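Local atomic coordinates of putative uncharacterized protein (Pyrococcus furiosus, PDB entry 3VR0), a protein that acts as an activator of the archaeal proteasome and belongs to the PAC2 family of proteasome assembly chaperones. Residues C[28-33]-C[99-104]; C[55-60]-C[235-240]; C[60-65]-C[89-94]; C[135-140]-C[204-209]. All blocks are in the same frame, centred on the assembly; numbering follows the deposited sequence.

Contact 1 of 4, residues C[28-33]-C[99-104]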
# COMPACT_ATOMS: atom_id res chain seq x y z
N PRO C 28 -9.08 -34.36 8.67
CA PRO C 28 -8.38 -35.64 8.54
C PRO C 28 -7.96 -36.20 9.88
O PRO C 28 -7.77 -35.47 10.91
CB PRO C 28 -7.14 -35.30 7.67
CG PRO C 28 -7.51 -33.92 7.00
CD PRO C 28 -8.29 -33.24 8.12
N ASP C 29 -7.81 -37.50 9.84
CA ASP C 29 -7.52 -38.31 10.99
C ASP C 29 -6.01 -38.30 11.14
O ASP C 29 -5.32 -39.32 10.83
CB ASP C 29 -8.06 -39.74 10.78
CG ASP C 29 -7.73 -40.66 11.95
OD1 ASP C 29 -7.44 -40.11 13.02
OD2 ASP C 29 -7.78 -41.89 11.80
N ILE C 30 -5.46 -37.17 11.59
CA ILE C 30 -4.02 -37.08 11.68
C ILE C 30 -3.67 -36.53 12.99
O ILE C 30 -4.47 -35.84 13.58
CB ILE C 30 -3.39 -36.21 10.57
CG1 ILE C 30 -3.87 -34.70 10.63
CG2 ILE C 30 -3.62 -36.89 9.26
CD1 ILE C 30 -3.51 -33.90 9.32
N TYR C 31 -2.47 -36.81 13.46
CA TYR C 31 -2.07 -36.16 14.68
C TYR C 31 -0.60 -35.83 14.78
O TYR C 31 0.24 -36.57 14.32
CB TYR C 31 -2.52 -36.94 15.92
CG TYR C 31 -2.41 -36.01 17.12
CD1 TYR C 31 -2.96 -34.71 17.05
CD2 TYR C 31 -1.67 -36.38 18.28
CE1 TYR C 31 -2.86 -33.83 18.11
CE2 TYR C 31 -1.55 -35.47 19.37
CZ TYR C 31 -2.15 -34.19 19.25
OH TYR C 31 -2.07 -33.26 20.26
N ASP C 32 -0.33 -34.69 15.41
CA ASP C 32 1.01 -34.18 15.60
C ASP C 32 1.74 -34.20 14.26
O ASP C 32 2.87 -34.62 14.21
CB ASP C 32 1.78 -35.04 16.62
CG ASP C 32 3.10 -34.41 17.06
OD1 ASP C 32 3.26 -33.18 16.92
OD2 ASP C 32 3.98 -35.14 17.57
N PRO C 33 1.09 -33.75 13.17
CA PRO C 33 1.78 -33.85 11.90
C PRO C 33 2.94 -32.87 11.76
O PRO C 33 3.10 -31.91 12.57
CB PRO C 33 0.68 -33.55 10.90
CG PRO C 33 -0.28 -32.65 11.66
CD PRO C 33 -0.20 -33.04 13.07
N HIS C 99 6.56 -43.22 11.41
CA HIS C 99 6.57 -42.08 10.49
C HIS C 99 5.51 -41.10 10.88
O HIS C 99 4.44 -41.49 11.36
CB HIS C 99 6.39 -42.56 9.06
CG HIS C 99 7.49 -43.47 8.62
ND1 HIS C 99 7.60 -44.77 9.07
CD2 HIS C 99 8.57 -43.25 7.83
CE1 HIS C 99 8.67 -45.32 8.54
NE2 HIS C 99 9.28 -44.43 7.79
N ARG C 100 5.80 -39.82 10.73
CA ARG C 100 4.86 -38.78 11.18
C ARG C 100 3.83 -38.58 10.09
O ARG C 100 4.13 -38.79 8.93
CB ARG C 100 5.58 -37.47 11.54
CG ARG C 100 6.54 -37.62 12.74
CD ARG C 100 5.87 -37.42 14.07
NE ARG C 100 5.51 -36.01 14.28
CZ ARG C 100 6.37 -35.03 14.59
NH1 ARG C 100 7.68 -35.27 14.77
NH2 ARG C 100 5.91 -33.81 14.75
N ASP C 101 2.60 -38.32 10.48
CA ASP C 101 1.63 -37.71 9.58
C ASP C 101 2.16 -36.33 9.01
O ASP C 101 2.96 -35.62 9.69
CB ASP C 101 0.36 -37.42 10.37
CG ASP C 101 -0.35 -38.71 10.88
OD1 ASP C 101 -0.09 -39.84 10.36
OD2 ASP C 101 -1.14 -38.58 11.83
N LEU C 102 1.67 -35.96 7.81
CA LEU C 102 2.08 -34.72 7.14
C LEU C 102 0.91 -33.87 6.75
O LEU C 102 -0.15 -34.39 6.38
CB LEU C 102 2.92 -34.98 5.87
CG LEU C 102 4.13 -35.91 6.16
CD1 LEU C 102 4.83 -36.33 4.88
CD2 LEU C 102 5.09 -35.25 7.18
N ILE C 103 1.12 -32.55 6.84
CA ILE C 103 0.35 -31.56 6.08
C ILE C 103 1.34 -30.83 5.15
O ILE C 103 2.42 -30.36 5.59
CB ILE C 103 -0.31 -30.51 7.03
CG1 ILE C 103 -1.21 -31.21 8.06
CG2 ILE C 103 -1.09 -29.36 6.21
CD1 ILE C 103 -1.83 -30.27 9.07
N ILE C 104 0.95 -30.71 3.88
CA ILE C 104 1.80 -30.12 2.90
C ILE C 104 1.01 -29.01 2.22
O ILE C 104 -0.10 -29.23 1.77
CB ILE C 104 2.30 -31.16 1.84
CG1 ILE C 104 3.02 -32.31 2.51
CG2 ILE C 104 3.23 -30.44 0.78
CD1 ILE C 104 3.16 -33.58 1.60
O HOH W 1 -2.94 -40.60 12.96
O HOH W 2 2.16 -37.84 13.54
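The carbonyl oxygen of Asp32 is gripped twice by one side chain: Arg100 NE reaches Asp32 O at 3.0 Å, nearly along the C=O axis, and Arg100 NH2 closes the same side-on grip at 3.2 Å. The oxygen lies in the guanidinium plane, where the Arg100 chain, bent at chi2 and chi3, presents its edge. Over one guanidinium face sits the Asp32 carboxylate, its plane tilted by 24°, with OD1 3.5 Å from Arg100 NH2 in a long salt bridge; OD1 also pairs with Arg136, while Arg100 NH1 goes to Glu137. A second carboxylate works the other way round: the anti lone pair of Asp101 OD2 takes the N-H of Tyr31 (2.7 Å from N to OD2). So the loop entering strand 34-37 is fastened at the start of strand 102-107, its neighbour in the mixed sheet, where Asp101 and Ile103 bond to Ile34. An alanine in place of Arg100 removes both donors to Asp32 O and the charge facing Asp32 and Glu137, and would probably loosen the loop from the strand. On the apolar side, Ile103 CD1 meets Pro33 CG at 3.8 Å, the side chains alongside, and Ile30 crosses Ile103 at about a right angle, CD1 against CG1.

Contact 2 of 4, residues C[55-60]-C[235-240]; sequences QELKAK and LGLEID
Two Schellman motifs frame this contact. One closes helix 45-57, with Lys58 at positive phi and its N bonded back to Gln55 O; the other ends helix 221-235 at Gly236, also at positive phi. From the first end Glu56 and Leu57 face the extended segment that follows the second, and no hydrogen bond joins the two. Ile239 of this linker packs against both Glu56 and Leu57, and its branches divide the work. Its CG2 lies 3.9 Å from Glu56 CG and equally near Glu56 CB, the glutamate chain crossing it obliquely. Its CD1 points the other way and meets Leu57 CD2 at 3.9 Å, roughly at a right angle. Leu57 CD2 also looks toward Leu237 CD1, more loosely, at 4.4 Å. Glu56 CG, anti to the carbonyl carbon (chi1 -62°), lies 3.9 Å from Asp240 O, and the bend at chi2 turns the carboxylate toward the same oxygen, which is hydrogen-bonded to His52 NE2 of helix 45-57; Asp240 OD1 is held by Thr242. The carboxylates of Glu56 and Asp240 stay apart, OE1 to OD2 5.3 Å, and would probably repel mildly. An alanine in place of Glu56 lacks CG and the carboxylate, which would probably loosen this surface seam over Ile239 CG2 and Asp240 O. Trp92 of strand 87-92 touches both Leu57 and Leu237, so a helix C-terminus and an interhelical linker meet here over a helix-covered sheet.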
# COMPACT_ATOMS: atom_id res chain seq x y z
N GLN C 55 2.47 -36.10 -4.96
CA GLN C 55 2.23 -37.18 -5.95
C GLN C 55 2.70 -38.54 -5.52
O GLN C 55 1.95 -39.48 -5.61
CB GLN C 55 2.84 -36.87 -7.32
CG GLN C 55 2.18 -35.73 -8.02
CD GLN C 55 0.68 -35.95 -8.18
OE1 GLN C 55 -0.14 -35.16 -7.68
NE2 GLN C 55 0.29 -37.05 -8.88
N GLU C 56 3.93 -38.63 -5.03
CA GLU C 56 4.49 -39.93 -4.66
C GLU C 56 3.84 -40.53 -3.41
O GLU C 56 3.79 -41.74 -3.25
CB GLU C 56 6.00 -39.83 -4.48
CG GLU C 56 6.71 -39.42 -5.78
CD GLU C 56 6.37 -40.39 -6.94
OE1 GLU C 56 6.46 -41.60 -6.71
OE2 GLU C 56 6.01 -39.93 -8.06
N LEU C 57 3.35 -39.67 -2.52
CA LEU C 57 2.76 -40.15 -1.30
C LEU C 57 1.26 -40.35 -1.49
O LEU C 57 0.58 -40.86 -0.61
CB LEU C 57 3.02 -39.16 -0.17
CG LEU C 57 4.42 -39.06 0.42
CD1 LEU C 57 4.35 -38.11 1.55
CD2 LEU C 57 5.00 -40.40 0.89
N LYS C 58 0.74 -39.90 -2.63
CA LYS C 58 -0.71 -39.90 -2.85
C LYS C 58 -1.44 -39.13 -1.73
O LYS C 58 -2.55 -39.50 -1.31
CB LYS C 58 -1.24 -41.35 -2.99
CG LYS C 58 -0.82 -42.04 -4.34
CD LYS C 58 -1.58 -43.38 -4.54
CE LYS C 58 -0.66 -44.50 -5.12
NZ LYS C 58 -0.26 -45.47 -4.03
N ALA C 59 -0.80 -38.04 -1.28
CA ALA C 59 -1.35 -37.18 -0.27
C ALA C 59 -2.71 -36.68 -0.76
O ALA C 59 -2.93 -36.48 -1.95
CB ALA C 59 -0.37 -35.99 0.04
N LYS C 60 -3.63 -36.46 0.18
CA LYS C 60 -4.98 -36.08 -0.23
C LYS C 60 -5.27 -34.62 0.04
O LYS C 60 -5.02 -34.13 1.14
CB LYS C 60 -6.00 -36.92 0.59
CG LYS C 60 -7.38 -36.87 -0.00
CD LYS C 60 -8.44 -36.61 1.06
CE LYS C 60 -9.79 -37.21 0.65
NZ LYS C 60 -10.68 -36.23 -0.07
N LEU C 235 12.42 -37.41 7.25
CA LEU C 235 11.12 -38.00 7.53
C LEU C 235 11.18 -39.54 7.66
O LEU C 235 10.26 -40.14 8.23
CB LEU C 235 10.11 -37.59 6.45
CG LEU C 235 9.74 -36.10 6.34
CD1 LEU C 235 8.76 -35.95 5.22
CD2 LEU C 235 9.18 -35.56 7.65
N GLY C 236 12.25 -40.16 7.15
CA GLY C 236 12.39 -41.62 7.15
C GLY C 236 11.66 -42.23 5.97
O GLY C 236 11.22 -43.38 6.02
N LEU C 237 11.52 -41.48 4.88
CA LEU C 237 10.76 -41.98 3.74
C LEU C 237 11.66 -42.16 2.57
O LEU C 237 12.64 -41.43 2.44
CB LEU C 237 9.66 -40.99 3.34
CG LEU C 237 8.61 -40.71 4.40
CD1 LEU C 237 7.89 -39.44 4.02
CD2 LEU C 237 7.64 -41.91 4.61
N GLU C 238 11.32 -43.10 1.70
CA GLU C 238 12.05 -43.23 0.44
C GLU C 238 11.08 -43.02 -0.69
O GLU C 238 10.05 -43.64 -0.77
CB GLU C 238 12.83 -44.56 0.36
CG GLU C 238 13.86 -44.71 1.52
CD GLU C 238 14.76 -45.95 1.40
OE1 GLU C 238 14.99 -46.60 2.46
OE2 GLU C 238 15.23 -46.26 0.26
N ILE C 239 11.42 -42.08 -1.55
CA ILE C 239 10.48 -41.64 -2.55
C ILE C 239 11.23 -41.75 -3.84
O ILE C 239 12.42 -41.46 -3.88
CB ILE C 239 9.97 -40.20 -2.19
CG1 ILE C 239 8.63 -40.32 -1.46
CG2 ILE C 239 9.73 -39.35 -3.38
CD1 ILE C 239 8.77 -40.39 0.01
N ASP C 240 10.56 -42.23 -4.87
CA ASP C 240 11.16 -42.34 -6.17
C ASP C 240 11.33 -40.93 -6.79
O ASP C 240 10.34 -40.24 -7.04
CB ASP C 240 10.32 -43.26 -7.08
CG ASP C 240 11.00 -43.55 -8.41
OD1 ASP C 240 12.22 -43.25 -8.52
OD2 ASP C 240 10.34 -44.07 -9.34

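Contact 3 of 4, residues C[60-65]-C[89-94]; sequences KKFAEL and FYYWKS
Strand 60-65 begins with a regular antiparallel pairing: Lys60 and Tyr91 form a hydrogen-bonded pair, with Lys60 N to Tyr91 O and Tyr91 N to Lys60 O both 2.8 Å. Their side chains run alongside each other on one face of the sheet, and Lys60 CD rests 3.6 Å from Tyr91 CE2 at the ring. Lys61 comes next, opposite Tyr90 in a non-hydrogen-bonded pair, and its CB sits over the face of the Tyr90 ring, 4.0 Å from the centroid, a CH-pi contact. The end of Lys61 turns along its own strand instead, where NZ forms a salt bridge with Glu64 OE1 and another with Glu88, which also holds Tyr90 OH. At Phe62 the register slips. Phe62 N gives a good bond to Phe89 O (2.9 Å), and Ala63 N adds a weak one to the same oxygen, so two successive residues face one. With psi at -10°, Phe62 leaves the extended path, and chi1 of 73° places its CG in the crowded position between backbone N and carbonyl carbon. The ring thereby reaches over the neighbouring strand: Phe62 CE2 lies 3.8 Å from Phe89 CB, and the edge of Tyr91 is turned to the Phe62 face in an offset edge-to-face pair with planes at 81°. Ala63 O then takes a straight bond from Phe89 N, 2.9 Å, while Leu65 CB touches the edge of the Phe89 ring, whose other neighbours include Phe129 and Met126 of helix 116-131. Two residues opposite one in neighbouring antiparallel strands make this a classic beta bulge.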
# COMPACT_ATOMS: atom_id res chain seq x y z
N LYS C 60 -3.63 -36.46 0.18
CA LYS C 60 -4.98 -36.08 -0.23
C LYS C 60 -5.27 -34.62 0.04
O LYS C 60 -5.02 -34.13 1.14
CB LYS C 60 -6.00 -36.92 0.59
CG LYS C 60 -7.38 -36.87 -0.00
CD LYS C 60 -8.44 -36.61 1.06
CE LYS C 60 -9.79 -37.21 0.65
NZ LYS C 60 -10.68 -36.23 -0.07
N LYS C 61 -5.87 -33.94 -0.93
CA LYS C 61 -6.21 -32.55 -0.67
C LYS C 61 -7.37 -32.41 0.32
O LYS C 61 -8.42 -33.01 0.09
CB LYS C 61 -6.66 -31.84 -1.93
CG LYS C 61 -7.11 -30.42 -1.58
CD LYS C 61 -7.07 -29.47 -2.76
CE LYS C 61 -8.21 -29.71 -3.70
NZ LYS C 61 -8.10 -28.74 -4.84
N PHE C 62 -7.21 -31.56 1.35
CA PHE C 62 -8.30 -31.33 2.31
C PHE C 62 -8.73 -29.91 2.64
O PHE C 62 -9.75 -29.73 3.32
CB PHE C 62 -8.05 -32.05 3.62
CG PHE C 62 -6.95 -31.44 4.50
CD1 PHE C 62 -7.27 -30.80 5.67
CD2 PHE C 62 -5.60 -31.56 4.15
CE1 PHE C 62 -6.31 -30.31 6.48
CE2 PHE C 62 -4.62 -31.09 4.97
CZ PHE C 62 -4.97 -30.44 6.12
N ALA C 63 -7.97 -28.90 2.19
CA ALA C 63 -8.37 -27.50 2.39
C ALA C 63 -7.77 -26.58 1.31
O ALA C 63 -6.76 -26.90 0.72
CB ALA C 63 -7.93 -27.02 3.76
N GLU C 64 -8.41 -25.46 1.05
CA GLU C 64 -7.74 -24.47 0.23
C GLU C 64 -7.85 -23.04 0.77
O GLU C 64 -8.79 -22.69 1.50
CB GLU C 64 -7.99 -24.67 -1.30
CG GLU C 64 -9.36 -24.69 -1.76
CD GLU C 64 -9.54 -25.44 -3.11
OE1 GLU C 64 -8.58 -26.03 -3.69
OE2 GLU C 64 -10.69 -25.41 -3.59
N LEU C 65 -6.79 -22.27 0.51
CA LEU C 65 -6.67 -20.93 1.07
C LEU C 65 -6.87 -19.89 -0.03
O LEU C 65 -6.28 -19.99 -1.09
CB LEU C 65 -5.32 -20.78 1.76
CG LEU C 65 -5.00 -19.47 2.48
CD1 LEU C 65 -3.99 -19.71 3.62
CD2 LEU C 65 -4.46 -18.37 1.47
N PHE C 89 -3.92 -27.30 0.76
CA PHE C 89 -3.33 -28.14 1.78
C PHE C 89 -3.67 -29.61 1.47
O PHE C 89 -4.83 -29.94 1.17
CB PHE C 89 -3.89 -27.81 3.16
CG PHE C 89 -3.52 -26.45 3.66
CD1 PHE C 89 -2.45 -26.28 4.57
CD2 PHE C 89 -4.27 -25.34 3.29
CE1 PHE C 89 -2.13 -25.01 5.08
CE2 PHE C 89 -3.94 -24.04 3.80
CZ PHE C 89 -2.90 -23.88 4.68
N TYR C 90 -2.65 -30.48 1.55
CA TYR C 90 -2.78 -31.93 1.35
C TYR C 90 -2.36 -32.61 2.63
O TYR C 90 -1.48 -32.11 3.35
CB TYR C 90 -1.87 -32.42 0.21
CG TYR C 90 -2.30 -31.95 -1.15
CD1 TYR C 90 -2.96 -32.79 -2.02
CD2 TYR C 90 -2.06 -30.64 -1.54
CE1 TYR C 90 -3.37 -32.32 -3.27
CE2 TYR C 90 -2.46 -30.17 -2.77
CZ TYR C 90 -3.12 -31.00 -3.62
OH TYR C 90 -3.50 -30.50 -4.84
N TYR C 91 -2.94 -33.77 2.94
CA TYR C 91 -2.39 -34.50 4.08
C TYR C 91 -1.95 -35.92 3.72
O TYR C 91 -2.42 -36.52 2.73
CB TYR C 91 -3.40 -34.55 5.24
CG TYR C 91 -4.52 -35.58 5.01
CD1 TYR C 91 -4.40 -36.91 5.48
CD2 TYR C 91 -5.67 -35.22 4.32
CE1 TYR C 91 -5.44 -37.85 5.29
CE2 TYR C 91 -6.71 -36.11 4.12
CZ TYR C 91 -6.58 -37.44 4.60
OH TYR C 91 -7.63 -38.29 4.38
N TRP C 92 -1.09 -36.46 4.56
CA TRP C 92 -0.70 -37.87 4.41
C TRP C 92 -0.76 -38.47 5.78
O TRP C 92 -0.22 -37.90 6.74
CB TRP C 92 0.71 -38.01 3.86
CG TRP C 92 1.21 -39.40 3.66
CD1 TRP C 92 0.88 -40.26 2.62
CD2 TRP C 92 2.18 -40.09 4.47
NE1 TRP C 92 1.61 -41.43 2.75
CE2 TRP C 92 2.38 -41.36 3.88
CE3 TRP C 92 2.87 -39.77 5.66
CZ2 TRP C 92 3.28 -42.31 4.42
CZ3 TRP C 92 3.77 -40.70 6.20
CH2 TRP C 92 3.96 -41.98 5.56
N LYS C 93 -1.47 -39.59 5.88
CA LYS C 93 -1.57 -40.29 7.17
C LYS C 93 -0.54 -41.40 7.14
O LYS C 93 -0.53 -42.21 6.24
CB LYS C 93 -2.99 -40.82 7.40
CG LYS C 93 -3.22 -41.48 8.79
CD LYS C 93 -4.62 -42.19 8.85
CE LYS C 93 -4.85 -42.90 10.23
NZ LYS C 93 -4.37 -42.16 11.44
N SER C 94 0.38 -41.42 8.10
CA SER C 94 1.36 -42.51 8.11
C SER C 94 0.69 -43.89 8.37
O SER C 94 -0.23 -43.98 9.18
CB SER C 94 2.38 -42.29 9.21
OG SER C 94 3.18 -43.45 9.34

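Contact 4 of 4, residues C[135-140]-C[204-209]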
# COMPACT_ATOMS: atom_id res chain seq x y z
N THR C 135 -0.24 -29.60 15.07
CA THR C 135 1.10 -29.33 14.48
C THR C 135 1.99 -28.47 15.37
O THR C 135 1.55 -27.43 15.89
CB THR C 135 0.98 -28.58 13.16
OG1 THR C 135 0.04 -29.27 12.33
CG2 THR C 135 2.36 -28.49 12.44
N ARG C 136 3.23 -28.94 15.55
CA ARG C 136 4.24 -28.22 16.35
C ARG C 136 5.43 -27.92 15.47
O ARG C 136 6.15 -26.99 15.72
CB ARG C 136 4.72 -29.06 17.56
CG ARG C 136 3.58 -29.43 18.59
CD ARG C 136 4.03 -30.52 19.62
NE ARG C 136 4.55 -31.71 18.91
CZ ARG C 136 5.78 -32.22 19.10
NH1 ARG C 136 6.58 -31.68 20.03
NH2 ARG C 136 6.17 -33.26 18.37
N GLU C 137 5.64 -28.77 14.46
CA GLU C 137 6.91 -28.87 13.79
C GLU C 137 6.72 -28.54 12.31
O GLU C 137 5.76 -29.01 11.68
CB GLU C 137 7.48 -30.30 13.92
CG GLU C 137 8.96 -30.38 13.47
CD GLU C 137 9.63 -31.77 13.72
OE1 GLU C 137 9.06 -32.57 14.47
OE2 GLU C 137 10.69 -32.06 13.11
N ILE C 138 7.65 -27.75 11.76
CA ILE C 138 7.50 -27.18 10.42
C ILE C 138 8.74 -27.43 9.62
O ILE C 138 9.82 -27.21 10.12
CB ILE C 138 7.29 -25.66 10.53
CG1 ILE C 138 6.04 -25.34 11.31
CG2 ILE C 138 7.17 -25.02 9.17
CD1 ILE C 138 6.02 -23.87 11.95
N ILE C 139 8.62 -27.81 8.35
CA ILE C 139 9.78 -27.88 7.50
C ILE C 139 9.47 -27.02 6.28
O ILE C 139 8.47 -27.23 5.64
CB ILE C 139 10.03 -29.35 7.04
CG1 ILE C 139 10.33 -30.26 8.26
CG2 ILE C 139 11.19 -29.39 6.07
CD1 ILE C 139 10.59 -31.76 7.84
N THR C 140 10.30 -26.01 5.98
CA THR C 140 10.04 -25.23 4.76
C THR C 140 11.09 -25.54 3.69
O THR C 140 12.23 -25.78 3.99
CB THR C 140 9.99 -23.71 5.04
OG1 THR C 140 11.25 -23.32 5.54
CG2 THR C 140 8.95 -23.36 6.17
N GLY C 204 5.61 -21.03 19.88
CA GLY C 204 6.10 -22.20 20.61
C GLY C 204 6.29 -23.38 19.69
O GLY C 204 6.60 -24.47 20.15
N MET C 205 6.12 -23.15 18.38
CA MET C 205 6.40 -24.13 17.30
C MET C 205 7.87 -24.08 16.89
O MET C 205 8.65 -23.22 17.35
CB MET C 205 5.51 -23.82 16.08
CG MET C 205 3.99 -23.84 16.38
SD MET C 205 3.01 -23.29 14.97
CE MET C 205 3.00 -24.76 13.89
N PHE C 206 8.29 -25.00 16.02
CA PHE C 206 9.73 -25.15 15.77
C PHE C 206 9.92 -25.83 14.45
O PHE C 206 8.97 -26.45 13.92
CB PHE C 206 10.44 -25.91 16.90
CG PHE C 206 9.99 -27.37 17.06
CD1 PHE C 206 10.68 -28.39 16.42
CD2 PHE C 206 8.93 -27.71 17.90
CE1 PHE C 206 10.29 -29.76 16.60
CE2 PHE C 206 8.52 -29.06 18.07
CZ PHE C 206 9.22 -30.08 17.42
N GLY C 207 11.13 -25.72 13.92
CA GLY C 207 11.41 -26.42 12.69
C GLY C 207 12.64 -25.99 11.95
O GLY C 207 13.55 -25.47 12.54
N ILE C 208 12.67 -26.24 10.65
CA ILE C 208 13.89 -26.12 9.89
C ILE C 208 13.54 -25.61 8.51
O ILE C 208 12.50 -25.95 7.97
CB ILE C 208 14.62 -27.54 9.78
CG1 ILE C 208 15.94 -27.43 9.05
CG2 ILE C 208 13.67 -28.64 9.13
CD1 ILE C 208 16.94 -28.69 9.35
N SER C 209 14.40 -24.76 7.97
CA SER C 209 14.34 -24.29 6.64
C SER C 209 15.40 -25.02 5.82
O SER C 209 16.56 -25.07 6.20
CB SER C 209 14.75 -22.80 6.64
OG SER C 209 15.05 -22.43 5.29
O HOH W 3 13.23 -23.06 3.66
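Gly204 ends helix 192-202 in a Schellman motif, and Met205 turns the chain toward the sheet. The Met205 chain bends at chi3, so that CE lies 3.7 Å from Ile138 CD1, with helix 116-131 packed on it as well. Phe206 opens the strand: its N bonds to Arg136 O (2.9 Å) and its O accepts from Ile138 N (2.8 Å). Its chi1 of 65° stands the ring in the crowded position, where Glu137 CB lies over the face, 4.2 Å from the centroid, and Arg136 NH1 meets the ring edge in its plane; the Glu137 carboxylate is held by Tyr168 and Arg100, and Arg136 NE by Asp32. Gly207 runs close beside the partner strand, CA 3.1 Å from Ile138 O, which a CB would strike. Ile208 continues the pairing, N to Ile138 O and O from Thr140 N, and its CG2 lies alongside Ile139 CG1 at 3.8 Å. At Ser209 a water bridges the side chains, donating to Thr140 OG1 (2.7 Å) and bonded to Ser209 OG; Thr140 OG1 is also hydrogen-bonded to Ala193 O. Leu197 of helix 192-202 covers the face bearing Ile138, Thr140 and Ser209, so this is the in-register parallel pairing of a helix-flanked alpha/beta sheet.

How the contacts relate
Contact 4 is buried, contacts 1 and 3 are half-covered, and contact 2 lies at the surface. Contacts 1, 3 and 4 reach the same mixed sheet: contact 3 pairs strand 60-66 with 87-92 antiparallel, with a bulge; contact 4 pairs 137-145 with 206-214 in parallel; contact 1 ties a loop to strand 102-107 by charged side chains bonded to backbone atoms, with one long salt bridge, rather than by strand pairing. Contact 2 packs helix end against linker by apolar carbons. Salt bridges Asp32-Arg136 and Arg100-Glu137 join contacts 1 and 4, Asp101 OD1 meets Ser94 N of contact 3, His99 NE2 meets Gly236 O of contact 2, and contacts 2 and 3 share Lys60; contacts 3 and 4 do not touch.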